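Local structure of glucose-6-phosphate 1-dehydrogenase (Kluyveromyces lactis, 7E6I) at residues 55-58 against 59-63; 123-126 against 127-130. The protein catalyses the oxidation of glucose 6-phosphate by NADP(+) to 6-phosphogluconolactone and NADPH, the first step of the oxidative pentose phosphate pathway. All blocks are in the same frame, centred on the assembly; numbering follows the deposited sequence.

Contact 1. Residues 55-58 against 59-63; sequences EDLR and EKVKP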
loop_
_atom_site.group_PDB
_atom_site.type_symbol
_atom_site.label_atom_id
_atom_site.label_comp_id
_atom_site.label_asym_id
_atom_site.label_seq_id
_atom_site.Cartn_x
_atom_site.Cartn_y
_atom_site.Cartn_z
ATOM N N GLU A 55 5.755 7.558 31.144
ATOM C CA GLU A 55 4.481 8.257 31.228
ATOM C C GLU A 55 4.229 9.085 29.976
ATOM O O GLU A 55 3.109 9.104 29.448
ATOM C CB GLU A 55 4.464 9.140 32.480
ATOM C CG GLU A 55 3.703 8.542 33.658
ATOM C CD GLU A 55 2.335 8.004 33.254
ATOM O OE1 GLU A 55 2.225 6.794 32.924
ATOM O OE2 GLU A 55 1.368 8.799 33.260
ATOM N N ASP A 56 5.261 9.774 29.485
ATOM C CA ASP A 56 5.083 10.635 28.323
ATOM C C ASP A 56 4.656 9.826 27.106
ATOM O O ASP A 56 3.691 10.181 26.418
ATOM C CB ASP A 56 6.373 11.401 28.035
ATOM C CG ASP A 56 6.831 12.240 29.210
ATOM O OD1 ASP A 56 8.016 12.117 29.594
ATOM O OD2 ASP A 56 6.015 13.027 29.740
ATOM N N LEU A 57 5.363 8.728 26.828
ATOM C CA LEU A 57 5.016 7.883 25.691
ATOM C C LEU A 57 3.579 7.380 25.792
ATOM O O LEU A 57 2.786 7.539 24.858
ATOM C CB LEU A 57 5.986 6.707 25.597
ATOM C CG LEU A 57 5.813 5.875 24.325
ATOM C CD1 LEU A 57 5.915 6.772 23.099
ATOM C CD2 LEU A 57 6.818 4.733 24.266
ATOM N N ARG A 58 3.235 6.756 26.925
ATOM C CA ARG A 58 1.894 6.203 27.096
ATOM C C ARG A 58 0.830 7.273 26.919
ATOM O O ARG A 58 -0.185 7.046 26.250
ATOM C CB ARG A 58 1.764 5.548 28.470
ATOM C CG ARG A 58 2.680 4.363 28.675
ATOM C CD ARG A 58 2.912 4.094 30.139
ATOM N NE ARG A 58 3.813 2.967 30.364
ATOM C CZ ARG A 58 4.482 2.772 31.496
ATOM N NH1 ARG A 58 4.347 3.637 32.492
ATOM N NH2 ARG A 58 5.282 1.719 31.637
ATOM N N GLU A 59 1.043 8.449 27.502
ATOM C CA GLU A 59 0.051 9.504 27.375
ATOM C C GLU A 59 0.077 10.136 25.998
ATOM O O GLU A 59 -0.926 10.713 25.576
ATOM C CB GLU A 59 0.262 10.566 28.453
ATOM C CG GLU A 59 0.067 10.043 29.875
ATOM C CD GLU A 59 -1.384 9.689 30.193
ATOM O OE1 GLU A 59 -2.300 10.188 29.497
ATOM O OE2 GLU A 59 -1.610 8.918 31.153
ATOM N N LYS A 60 1.195 10.033 25.287
ATOM C CA LYS A 60 1.260 10.567 23.932
ATOM C C LYS A 60 0.418 9.735 22.967
ATOM O O LYS A 60 -0.196 10.276 22.040
ATOM C CB LYS A 60 2.719 10.627 23.475
ATOM C CG LYS A 60 3.022 11.645 22.387
ATOM C CD LYS A 60 4.508 11.613 22.019
ATOM C CE LYS A 60 5.015 12.979 21.550
ATOM N NZ LYS A 60 5.000 13.108 20.057
ATOM N N VAL A 61 0.362 8.420 23.168
ATOM C CA VAL A 61 -0.247 7.538 22.175
ATOM C C VAL A 61 -1.686 7.181 22.539
ATOM O O VAL A 61 -2.498 6.887 21.655
ATOM C CB VAL A 61 0.603 6.267 21.977
ATOM C CG1 VAL A 61 2.083 6.618 21.871
ATOM C CG2 VAL A 61 0.371 5.295 23.099
ATOM N N LYS A 62 -2.016 7.223 23.839
ATOM C CA LYS A 62 -3.354 6.955 24.361
ATOM C C LYS A 62 -4.460 7.657 23.572
ATOM O O LYS A 62 -5.494 7.034 23.295
ATOM C CB LYS A 62 -3.426 7.354 25.839
ATOM C CG LYS A 62 -4.684 6.907 26.566
ATOM C CD LYS A 62 -4.473 6.899 28.081
ATOM C CE LYS A 62 -5.778 6.647 28.842
ATOM N NZ LYS A 62 -5.573 5.925 30.141
ATOM N N PRO A 63 -4.306 8.930 23.180
ATOM C CA PRO A 63 -5.378 9.583 22.409
ATOM C C PRO A 63 -5.647 8.952 21.065
ATOM O O PRO A 63 -6.611 9.349 20.405
ATOM C CB PRO A 63 -4.874 11.021 22.239
ATOM C CG PRO A 63 -3.952 11.217 23.356
ATOM C CD PRO A 63 -3.270 9.907 23.563
#
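E59 N donates to E55 O at 2.9 Å and nearly straight (162°), K60 N to D56 O, V61 N to L57 O and K62 N to R58 O, so four successive i to i+4 bonds run from E55 to K62. On the outer side the side chains of E55 and E59 run side by side, pointing the same way, with E55 OE2 3.6 Å from E59 OE2 and their carboxylate planes 66° apart; the like charges probably repel. E55 OE1 faces the edge of the R58 guanidinium in its plane, a long salt bridge of 3.8 Å to NH1, while R58 NH2 bonds V84 O. On the buried side, with CG anti to the backbone N (chi1 -172°), L57 brings CD1 to 4.0 Å from V61 CG1. The L57 side chain also touches V84 and Y86, and with V61 it packs on F26; V61 and K60 also touch K22. K60 NZ, at the end of a chain that leads away from the turn, bonds S17 O, in the loop that by similarity binds NADP(+). Amphipathic in this way, helix 54-61 packs against helix 19-34 and strand 84-88 as a covering helix of the Rossmann-type dinucleotide-binding domain.

Contact 2. Residues 123-126 against 127-130; sequences ALPP and SIFI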
loop_
_atom_site.group_PDB
_atom_site.type_symbol
_atom_site.label_atom_id
_atom_site.label_comp_id
_atom_site.label_asym_id
_atom_site.label_seq_id
_atom_site.Cartn_x
_atom_site.Cartn_y
_atom_site.Cartn_z
ATOM N N ALA A 123 10.049 3.363 12.414
ATOM C CA ALA A 123 9.123 4.427 12.015
ATOM C C ALA A 123 9.886 5.720 11.719
ATOM O O ALA A 123 9.699 6.757 12.352
ATOM C CB ALA A 123 8.076 4.645 13.095
ATOM N N LEU A 124 10.756 5.644 10.724
ATOM C CA LEU A 124 11.730 6.688 10.452
ATOM C C LEU A 124 11.840 6.866 8.953
ATOM O O LEU A 124 11.481 5.963 8.185
ATOM C CB LEU A 124 13.105 6.324 11.040
ATOM C CG LEU A 124 13.201 6.212 12.564
ATOM C CD1 LEU A 124 14.434 5.447 12.979
ATOM C CD2 LEU A 124 13.213 7.604 13.165
ATOM N N PRO A 125 12.319 8.018 8.490
ATOM C CA PRO A 125 12.598 8.188 7.062
ATOM C C PRO A 125 13.859 7.436 6.677
ATOM O O PRO A 125 14.695 7.125 7.540
ATOM C CB PRO A 125 12.783 9.704 6.916
ATOM C CG PRO A 125 13.253 10.142 8.261
ATOM C CD PRO A 125 12.586 9.251 9.256
ATOM N N PRO A 126 14.039 7.134 5.392
ATOM C CA PRO A 126 15.184 6.297 4.996
ATOM C C PRO A 126 16.538 6.883 5.361
ATOM O O PRO A 126 17.477 6.119 5.638
ATOM C CB PRO A 126 15.013 6.172 3.477
ATOM C CG PRO A 126 13.570 6.424 3.237
ATOM C CD PRO A 126 13.147 7.429 4.262
ATOM N N SER A 127 16.673 8.211 5.392
ATOM C CA SER A 127 17.960 8.793 5.757
ATOM C C SER A 127 18.399 8.391 7.151
ATOM O O SER A 127 19.562 8.603 7.503
ATOM C CB SER A 127 17.909 10.315 5.654
ATOM O OG SER A 127 16.878 10.839 6.468
ATOM N N ILE A 128 17.513 7.801 7.943
ATOM C CA ILE A 128 17.871 7.328 9.270
ATOM C C ILE A 128 17.835 5.793 9.388
ATOM O O ILE A 128 18.532 5.251 10.263
ATOM C CB ILE A 128 16.989 8.018 10.338
ATOM C CG1 ILE A 128 17.183 9.539 10.208
ATOM C CG2 ILE A 128 17.389 7.650 11.755
ATOM C CD1 ILE A 128 15.981 10.402 10.529
ATOM N N PHE A 129 17.121 5.079 8.493
ATOM C CA PHE A 129 17.193 3.613 8.399
ATOM C C PHE A 129 18.605 3.111 8.479
ATOM O O PHE A 129 18.921 2.227 9.281
ATOM C CB PHE A 129 16.714 3.027 7.059
ATOM C CG PHE A 129 15.298 3.171 6.773
ATOM C CD1 PHE A 129 14.422 3.644 7.713
ATOM C CD2 PHE A 129 14.846 2.855 5.507
ATOM C CE1 PHE A 129 13.105 3.798 7.395
ATOM C CE2 PHE A 129 13.537 3.023 5.174
ATOM C CZ PHE A 129 12.655 3.489 6.123
ATOM N N ILE A 130 19.423 3.572 7.525
ATOM C CA ILE A 130 20.723 2.954 7.308
ATOM C C ILE A 130 21.595 3.122 8.542
ATOM O O ILE A 130 22.334 2.202 8.928
ATOM C CB ILE A 130 21.388 3.527 6.041
ATOM C CG1 ILE A 130 20.806 2.875 4.804
ATOM C CG2 ILE A 130 22.859 3.206 6.027
ATOM C CD1 ILE A 130 20.869 1.360 4.829
#
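F129 lays one face of its ring under the start of its own helix: P126 CA sits 3.5 Å from the ring centroid and 12° off the ring normal, which defines a CH-pi contact over the face. P125 C lies above the same face but offset toward the rim. The ring reaches back there because its CG stands anti to the carbonyl carbon, beside the backbone N (chi1 -67°). The P126 and F129 side chains run alongside each other, pointing the same way, and P126 CB approaches F129 CE2 to 3.9 Å. An alanine in place of F129 would remove the ring, and P126 CA would probably lose the surface it rests on, leaving a gap under the first turn. This turn opens helix 126-139, which follows strand 117-122 of the parallel sheet in the Rossmann-type domain, with P125 at the N-cap position. P125 O accepts I128 N at 2.9 Å, although the donor stands 40° out of the carbonyl plane, and it also takes a weak bond from F129 N; P126, as a proline, has no N-H to give. Outside the ring, P125 CG touches I128 CD1 at 3.6 Å, the two side chains meeting at a slant. L124 crosses I128 at about a right angle, its CD1 3.9 Å from I128 CG2, and Y91 packs against both residues. The L124 side chain also lies near G15 and the side chain of R49, both NADP(+)-binding by similarity. I130 packs on L165, K168 and L169 of helix 159-169.

In the fold
From the N terminus, the chain makes strand 10-14, helix 19-34 and strand 43-48 before contact 1 forms along helix 54-61; after strand 84-88, helix 94-110 and strand 117-122, contact 2 opens helix 126-139. Each joins directly consecutive residues, so neither closes a long loop, and the two are in series, without nesting or crossing. Their centres lie 23 Å apart and their nearest atoms about 10 Å apart, so they do not touch. Contact 1 ties its helix to helix 19-34 and edge strand 84-88, whereas contact 2 joins the end of strand 117-122 to a helix packed on helix 159-169. Both lie within the NAD-binding domain.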